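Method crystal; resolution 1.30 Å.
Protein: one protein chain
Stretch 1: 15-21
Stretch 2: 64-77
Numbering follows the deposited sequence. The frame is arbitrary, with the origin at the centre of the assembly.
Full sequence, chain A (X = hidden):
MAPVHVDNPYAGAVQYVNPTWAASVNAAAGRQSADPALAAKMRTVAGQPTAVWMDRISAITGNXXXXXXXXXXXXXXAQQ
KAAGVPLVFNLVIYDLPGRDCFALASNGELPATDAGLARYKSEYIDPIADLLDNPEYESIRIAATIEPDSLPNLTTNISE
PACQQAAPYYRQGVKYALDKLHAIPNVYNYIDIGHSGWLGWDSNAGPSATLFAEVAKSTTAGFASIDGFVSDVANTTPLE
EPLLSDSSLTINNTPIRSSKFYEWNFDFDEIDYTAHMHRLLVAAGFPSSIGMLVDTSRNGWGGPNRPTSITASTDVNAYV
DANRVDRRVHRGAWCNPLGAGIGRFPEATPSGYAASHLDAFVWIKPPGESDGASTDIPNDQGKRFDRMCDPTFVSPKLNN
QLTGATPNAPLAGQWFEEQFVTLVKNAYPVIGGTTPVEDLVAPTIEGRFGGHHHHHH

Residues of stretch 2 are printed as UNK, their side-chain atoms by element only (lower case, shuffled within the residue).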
ATOM      1  N   GLN A  15     -14.023  -5.183  -8.159  1.00  7.50           N
ATOM      2  CA  GLN A  15     -12.920  -5.688  -7.354  1.00  6.91           C
ATOM      3  C   GLN A  15     -13.436  -6.587  -6.233  1.00  7.22           C
ATOM      4  O   GLN A  15     -14.516  -6.363  -5.680  1.00  7.95           O
ATOM      5  CB  GLN A  15     -12.087  -4.545  -6.765  1.00  7.28           C
ATOM      6  CG  GLN A  15     -11.448  -3.662  -7.815  1.00  7.01           C
ATOM      7  CD  GLN A  15     -10.539  -2.619  -7.190  1.00  6.53           C
ATOM      8  OE1 GLN A  15      -9.674  -2.941  -6.373  1.00  7.31           O
ATOM      9  NE2 GLN A  15     -10.726  -1.364  -7.569  1.00  8.39           N
ATOM     10  N   TYR A  16     -12.644  -7.601  -5.892  1.00  6.64           N
ATOM     11  CA  TYR A  16     -13.011  -8.544  -4.838  1.00  6.47           C
ATOM     12  C   TYR A  16     -13.169  -7.846  -3.497  1.00  6.57           C
ATOM     13  O   TYR A  16     -12.315  -7.053  -3.095  1.00  7.51           O
ATOM     14  CB  TYR A  16     -11.905  -9.586  -4.701  1.00  7.25           C
ATOM     15  CG  TYR A  16     -12.072 -10.577  -3.564  1.00  6.08           C
ATOM     16  CD1 TYR A  16     -13.054 -11.551  -3.609  1.00  7.35           C
ATOM     17  CD2 TYR A  16     -11.213 -10.563  -2.465  1.00  6.31           C
ATOM     18  CE1 TYR A  16     -13.200 -12.473  -2.587  1.00  7.64           C
ATOM     19  CE2 TYR A  16     -11.343 -11.486  -1.438  1.00  6.94           C
ATOM     20  CZ  TYR A  16     -12.336 -12.446  -1.511  1.00  6.98           C
ATOM     21  OH  TYR A  16     -12.492 -13.386  -0.513  1.00  7.91           O
ATOM     22  N   VAL A  17     -14.240  -8.185  -2.786  1.00  6.37           N
ATOM     23  CA  VAL A  17     -14.451  -7.739  -1.413  1.00  5.83           C
ATOM     24  C   VAL A  17     -14.204  -8.921  -0.479  1.00  6.70           C
ATOM     25  O   VAL A  17     -14.810  -9.990  -0.641  1.00  7.22           O
ATOM     26  CB  VAL A  17     -15.854  -7.136  -1.231  1.00  6.80           C
ATOM     27  CG1 VAL A  17     -16.076  -6.711   0.210  1.00  7.94           C
ATOM     28  CG2 VAL A  17     -16.028  -5.950  -2.166  1.00  8.06           C
ATOM     29  N   ASN A  18     -13.307  -8.733   0.488  1.00  6.29           N
ATOM     30  CA  ASN A  18     -12.856  -9.786   1.388  1.00  6.54           C
ATOM     31  C   ASN A  18     -13.845  -9.938   2.538  1.00  7.33           C
ATOM     32  O   ASN A  18     -13.932  -9.051   3.395  1.00  7.15           O
ATOM     33  CB  ASN A  18     -11.457  -9.415   1.891  1.00  6.00           C
ATOM     34  CG  ASN A  18     -10.915 -10.383   2.921  1.00  6.53           C
ATOM     35  OD1 ASN A  18     -11.593 -11.320   3.341  1.00  7.96           O
ATOM     36  ND2 ASN A  18      -9.675 -10.158   3.331  1.00  7.33           N
ATOM     37  N   PRO A  19     -14.601 -11.041   2.599  1.00  7.41           N
ATOM     38  CA  PRO A  19     -15.622 -11.164   3.655  1.00  7.74           C
ATOM     39  C   PRO A  19     -15.044 -11.256   5.053  1.00  7.66           C
ATOM     40  O   PRO A  19     -15.736 -10.903   6.017  1.00  8.12           O
ATOM     41  CB  PRO A  19     -16.382 -12.440   3.271  1.00  9.32           C
ATOM     42  CG  PRO A  19     -15.384 -13.235   2.506  1.00 10.16           C
ATOM     43  CD  PRO A  19     -14.523 -12.247   1.757  1.00  8.54           C
ATOM     44  N   THR A  20     -13.800 -11.722   5.199  1.00  7.27           N
ATOM     45  CA  THR A  20     -13.187 -11.793   6.521  1.00  7.08           C
ATOM     46  C   THR A  20     -12.885 -10.396   7.047  1.00  6.99           C
ATOM     47  O   THR A  20     -13.194 -10.068   8.202  1.00  7.93           O
ATOM     48  CB  THR A  20     -11.919 -12.641   6.449  1.00  7.92           C
ATOM     49  OG1 THR A  20     -12.232 -13.899   5.836  1.00  8.87           O
ATOM     50  CG2 THR A  20     -11.332 -12.887   7.845  1.00  9.32           C
ATOM     51  N   TRP A  21     -12.301  -9.545   6.201  1.00  7.01           N
ATOM     52  CA  TRP A  21     -12.066  -8.163   6.602  1.00  7.38           C
ATOM     53  C   TRP A  21     -13.384  -7.418   6.778  1.00  6.93           C
ATOM     54  O   TRP A  21     -13.546  -6.651   7.736  1.00  7.40           O
ATOM     55  CB  TRP A  21     -11.159  -7.470   5.584  1.00  7.72           C
ATOM     56  CG  TRP A  21     -10.981  -6.002   5.838  1.00  6.74           C
ATOM     57  CD1 TRP A  21     -10.102  -5.409   6.703  1.00  7.33           C
ATOM     58  CD2 TRP A  21     -11.701  -4.941   5.205  1.00  6.82           C
ATOM     59  NE1 TRP A  21     -10.245  -4.037   6.651  1.00  7.05           N
ATOM     60  CE2 TRP A  21     -11.221  -3.728   5.739  1.00  6.76           C
ATOM     61  CE3 TRP A  21     -12.722  -4.899   4.246  1.00  7.00           C
ATOM     62  CZ2 TRP A  21     -11.712  -2.487   5.330  1.00  7.08           C
ATOM     63  CZ3 TRP A  21     -13.210  -3.672   3.848  1.00  7.90           C
ATOM     64  CH2 TRP A  21     -12.708  -2.482   4.390  1.00  7.15           C
ATOM     65  N   UNK A  64      -4.360 -17.854  11.937  1.00 17.20           N
ATOM     66  CA  UNK A  64      -5.228 -17.101  12.837  1.00 18.63           C
ATOM     67  C   UNK A  64      -5.789 -15.835  12.200  1.00 19.55           C
ATOM     68  O   UNK A  64      -6.793 -15.301  12.689  1.00 20.46           O
ATOM     69  c   UNK A  64      -4.472 -16.742  14.115  1.00 19.92           C
ATOM     70  N   UNK A  65      -5.168 -15.344  11.126  1.00 18.62           N
ATOM     71  CA  UNK A  65      -5.581 -14.098  10.496  1.00 19.51           C
ATOM     72  C   UNK A  65      -6.409 -14.293   9.233  1.00 16.67           C
ATOM     73  O   UNK A  65      -6.942 -13.310   8.710  1.00 18.06           O
ATOM     74  c   UNK A  65      -4.351 -13.246  10.148  1.00 24.29           C
ATOM     75  o   UNK A  65      -3.039 -13.587  12.089  1.00 32.17           O
ATOM     76  o   UNK A  65      -3.628 -11.519  11.630  1.00 33.47           O
ATOM     77  c   UNK A  65      -3.620 -12.744  11.375  1.00 30.31           C
ATOM     78  N   UNK A  66      -6.544 -15.517   8.729  1.00 13.28           N
ATOM     79  CA  UNK A  66      -7.265 -15.688   7.478  1.00 11.76           C
ATOM     80  C   UNK A  66      -7.488 -17.144   7.136  1.00 11.30           C
ATOM     81  O   UNK A  66      -6.888 -18.049   7.722  1.00 11.36           O
ATOM     82  N   UNK A  67      -8.349 -17.353   6.145  1.00 11.12           N
ATOM     83  CA  UNK A  67      -8.861 -18.675   5.824  1.00 10.86           C
ATOM     84  C   UNK A  67      -8.142 -19.349   4.662  1.00 10.22           C
ATOM     85  O   UNK A  67      -8.598 -20.399   4.202  1.00 11.32           O
ATOM     86  o   UNK A  67     -10.711 -18.169   7.863  1.00 19.73           O
ATOM     87  n   UNK A  67     -12.259 -17.406   6.428  1.00 19.91           N
ATOM     88  c   UNK A  67     -10.359 -18.594   5.540  1.00 12.88           C
ATOM     89  c   UNK A  67     -11.129 -18.035   6.711  1.00 17.55           C
ATOM     90  N   UNK A  68      -7.046 -18.777   4.179  1.00  8.31           N
ATOM     91  CA  UNK A  68      -6.275 -19.373   3.109  1.00  6.97           C
ATOM     92  C   UNK A  68      -6.599 -18.778   1.748  1.00  7.43           C
ATOM     93  O   UNK A  68      -7.677 -18.224   1.507  1.00  7.33           O
ATOM     94  N   UNK A  69      -5.645 -18.930   0.830  1.00  6.78           N
ATOM     95  CA  UNK A  69      -5.783 -18.340  -0.498  1.00  6.39           C
ATOM     96  C   UNK A  69      -6.925 -18.978  -1.290  1.00  7.43           C
ATOM     97  O   UNK A  69      -7.652 -18.280  -2.008  1.00  7.31           O
ATOM     98  c   UNK A  69      -4.901 -16.455  -2.732  1.00  9.29           C
ATOM     99  c   UNK A  69      -3.032 -18.067  -3.254  1.00  9.55           C
ATOM    100  c   UNK A  69      -4.453 -18.452  -1.242  1.00  7.24           C
ATOM    101  c   UNK A  69      -4.429 -17.915  -2.672  1.00  8.41           C
ATOM    102  N   UNK A  70      -7.105 -20.297  -1.183  1.00  7.42           N
ATOM    103  CA  UNK A  70      -8.157 -20.946  -1.962  1.00  7.35           C
ATOM    104  C   UNK A  70      -9.532 -20.394  -1.600  1.00  7.57           C
ATOM    105  O   UNK A  70     -10.375 -20.177  -2.478  1.00  7.90           O
ATOM    106  c   UNK A  70      -9.141 -24.701  -2.342  1.00 13.28           C
ATOM    107  c   UNK A  70     -10.471 -25.457  -2.297  1.00 17.48           C
ATOM    108  c   UNK A  70      -9.314 -23.183  -2.406  1.00 11.91           C
ATOM    109  n   UNK A  70     -11.408 -25.126  -3.394  1.00 17.49           N
ATOM    110  c   UNK A  70      -8.125 -22.460  -1.755  1.00  9.26           C
ATOM    111  N   UNK A  71      -9.772 -20.167  -0.304  1.00  7.24           N
ATOM    112  CA  UNK A  71     -11.016 -19.559   0.160  1.00  7.76           C
ATOM    113  C   UNK A  71     -11.314 -18.280  -0.611  1.00  7.03           C
ATOM    114  O   UNK A  71     -12.416 -18.102  -1.144  1.00  7.49           O
ATOM    115  c   UNK A  71     -11.679 -17.092   2.577  1.00 10.16           C
ATOM    116  c   UNK A  71     -12.645 -16.279   3.157  1.00 10.71           C
ATOM    117  c   UNK A  71     -14.185 -18.113   3.135  1.00 11.02           C
ATOM    118  c   UNK A  71     -13.210 -18.920   2.555  1.00 10.25           C
ATOM    119  c   UNK A  71     -10.880 -19.295   1.666  1.00  8.44           C
ATOM    120  c   UNK A  71     -13.899 -16.790   3.433  1.00 10.62           C
ATOM    121  c   UNK A  71     -11.953 -18.414   2.257  1.00  9.09           C
ATOM    122  N   UNK A  72     -10.322 -17.393  -0.720  1.00  7.51           N
ATOM    123  CA  UNK A  72     -10.534 -16.116  -1.400  1.00  6.76           C
ATOM    124  C   UNK A  72     -10.730 -16.286  -2.901  1.00  6.96           C
ATOM    125  O   UNK A  72     -11.574 -15.607  -3.499  1.00  7.90           O
ATOM    126  c   UNK A  72      -9.306 -14.771   0.333  1.00  7.40           C
ATOM    127  c   UNK A  72      -9.376 -15.168  -1.102  1.00  7.15           C
ATOM    128  c   UNK A  72      -9.949 -13.808   2.204  1.00  8.43           C
ATOM    129  c   UNK A  72      -8.426 -15.105   1.304  1.00  8.76           C
ATOM    130  n   UNK A  72     -10.255 -13.970   0.929  1.00  8.58           N
ATOM    131  n   UNK A  72      -8.848 -14.492   2.459  1.00  9.09           N
ATOM    132  N   UNK A  73      -9.952 -17.164  -3.535  1.00  7.28           N
ATOM    133  CA  UNK A  73     -10.117 -17.380  -4.971  1.00  7.28           C
ATOM    134  C   UNK A  73     -11.504 -17.932  -5.288  1.00  5.89           C
ATOM    135  O   UNK A  73     -12.162 -17.483  -6.240  1.00  7.12           O
ATOM    136  c   UNK A  73      -9.019 -18.303  -5.491  1.00  7.68           C
ATOM    137  c   UNK A  73      -7.614 -17.711  -5.417  1.00  7.54           C
ATOM    138  c   UNK A  73      -6.589 -18.809  -5.623  1.00  8.40           C
ATOM    139  c   UNK A  73      -7.453 -16.634  -6.468  1.00  8.00           C
ATOM    140  N   UNK A  74     -11.973 -18.895  -4.489  1.00  6.46           N
ATOM    141  CA  UNK A  74     -13.326 -19.419  -4.665  1.00  7.10           C
ATOM    142  C   UNK A  74     -14.375 -18.331  -4.450  1.00  6.85           C
ATOM    143  O   UNK A  74     -15.350 -18.236  -5.208  1.00  7.76           O
ATOM    144  c   UNK A  74     -12.762 -21.811  -4.019  1.00  9.72           C
ATOM    145  o   UNK A  74     -12.280 -21.961  -5.167  1.00 10.56           O
ATOM    146  o   UNK A  74     -12.614 -22.653  -3.100  1.00 10.57           O
ATOM    147  c   UNK A  74     -13.574 -20.571  -3.694  1.00  8.39           C
ATOM    148  N   UNK A  75     -14.201 -17.506  -3.410  1.00  7.07           N
ATOM    149  CA  UNK A  75     -15.125 -16.394  -3.194  1.00  7.75           C
ATOM    150  C   UNK A  75     -15.114 -15.450  -4.383  1.00  6.99           C
ATOM    151  O   UNK A  75     -16.163 -14.938  -4.791  1.00  7.81           O
ATOM    152  n   UNK A  75     -14.195 -15.895   0.374  1.00 10.25           N
ATOM    153  c   UNK A  75     -14.735 -15.598  -1.952  1.00  7.99           C
ATOM    154  o   UNK A  75     -15.532 -17.413  -0.614  1.00 10.41           O
ATOM    155  c   UNK A  75     -14.859 -16.384  -0.674  1.00  9.75           C
ATOM    156  N   UNK A  76     -13.924 -15.172  -4.919  1.00  6.77           N
ATOM    157  CA  UNK A  76     -13.810 -14.259  -6.047  1.00  6.72           C
ATOM    158  C   UNK A  76     -14.544 -14.787  -7.274  1.00  6.95           C
ATOM    159  O   UNK A  76     -15.201 -14.013  -7.980  1.00  7.44           O
ATOM    160  c   UNK A  76     -12.340 -13.979  -6.364  1.00  6.87           C
ATOM    161  N   UNK A  77     -14.452 -16.094  -7.568  1.00  7.07           N
ATOM    162  CA  UNK A  77     -15.213 -16.556  -8.735  1.00  8.87           C
ATOM    163  C   UNK A  77     -16.713 -16.408  -8.513  1.00  8.32           C
ATOM    164  O   UNK A  77     -17.443 -16.036  -9.436  1.00  8.04           O
ATOM    165  c   UNK A  77     -15.922 -18.963  -9.460  1.00 11.73           C
ATOM    166  c   UNK A  77     -14.776 -17.901  -9.376  1.00 14.65           C
ATOM    167  c   UNK A  77     -13.432 -18.429  -8.924  1.00 14.13           C
TER
HETATM  168  O   HOH W   1      -9.662 -14.943   5.300  1.00  9.46           O
HETATM  169  O   HOH W   2     -14.200 -15.116   7.100  1.00 19.75           O

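Position 64 carries a single carbon beyond CA, out of reach of stretch 1; one methyl identifies Ala64. At position 65 two carbons follow in a row, the second bearing two oxygens, a carboxylate: Asp65. Its side chain points sideways and makes no contact with stretch 1; its backbone O comes nearest, 4.5 Å from Thr20 CG2. Position 66 has no side-chain atoms and is Gly66, although a CB would find room here.

Position 67 has two carbons, the second carrying one oxygen and one nitrogen, which makes it Asn67. Its CB points toward stretch 1, and Asn67 ND2 lies 3.6 Å from Thr20 OG1. Water 1 bonds Thr20 OG1 (2.8 Å) and accepts from Asn67 N (2.9 Å), while water 2 bonds Thr20 OG1 (2.6 Å) and accepts weakly from Asn67 ND2 (3.1 Å). An amide suits a place where its NH2 can donate to solvent.

Position 68 again lacks a side chain. Its phi of 98° and psi of 158° would jam a CB against the preceding carbonyl O, so the backbone itself calls for Gly68, the N-cap of the following helix.

Position 69 has four carbons forked at the second, Leu69, buried and out of reach of stretch 1. Four carbons in a row ending in nitrogen make position 70 Lys70, exposed and equally remote.

At position 71 one carbon leads to a six-carbon ring, so it is Phe71. CB points sideways, but the ring comes nearer, placing CZ 4.0 Å from Pro19 CG and CE2 3.6 Å from Thr20 OG1; an apolar ring suits a neighbour as apolar as the proline.

Position 72 has one carbon and a five-membered ring of three carbons and two nitrogens: His72. ND1 is hydrogen-bonded to Tyr16 OH at 2.7 Å, with either able to donate, and CE1 lies 3.2 Å from Asn18 OD1. Imidazole thus brings a polar ring edge to the tyrosine hydroxyl.

Position 73, four carbons forked at the second, is Leu73, buried and pointing away. Position 74 has two carbons, the second carrying two oxygens: Asp74. It also points away, and its OD2 forms a salt bridge with Lys70 NZ at 2.8 Å.

Position 75 has two carbons, the second carrying one oxygen and one nitrogen: Asn75. CB points toward stretch 1, and the short amide can reach the phenol oxygen with an N-H: ND2 donates to Tyr16 OH at 3.2 Å, its angle of 164° at the hydrogen close to straight. Position 76 has one carbon, Ala76, whose CB packs 3.7 Å from Tyr16 CD1; a methyl lets the phenol lie close to the helix. Position 77, one carbon carrying two more, is Val77, pointing away.

The contact centres on Tyr16, whose hydroxyl binds both His72 and Asn75 while its ring packs on Ala76. Asn18 OD1, beside the imidazole, also caps its own helix by accepting from Thr20 N (2.9 Å). Farther along, Pro19 and Thr20 meet Phe71, and waters join Thr20 to Asn67.

Stretch 2 64-77: ADGNGLKFHLDNAV
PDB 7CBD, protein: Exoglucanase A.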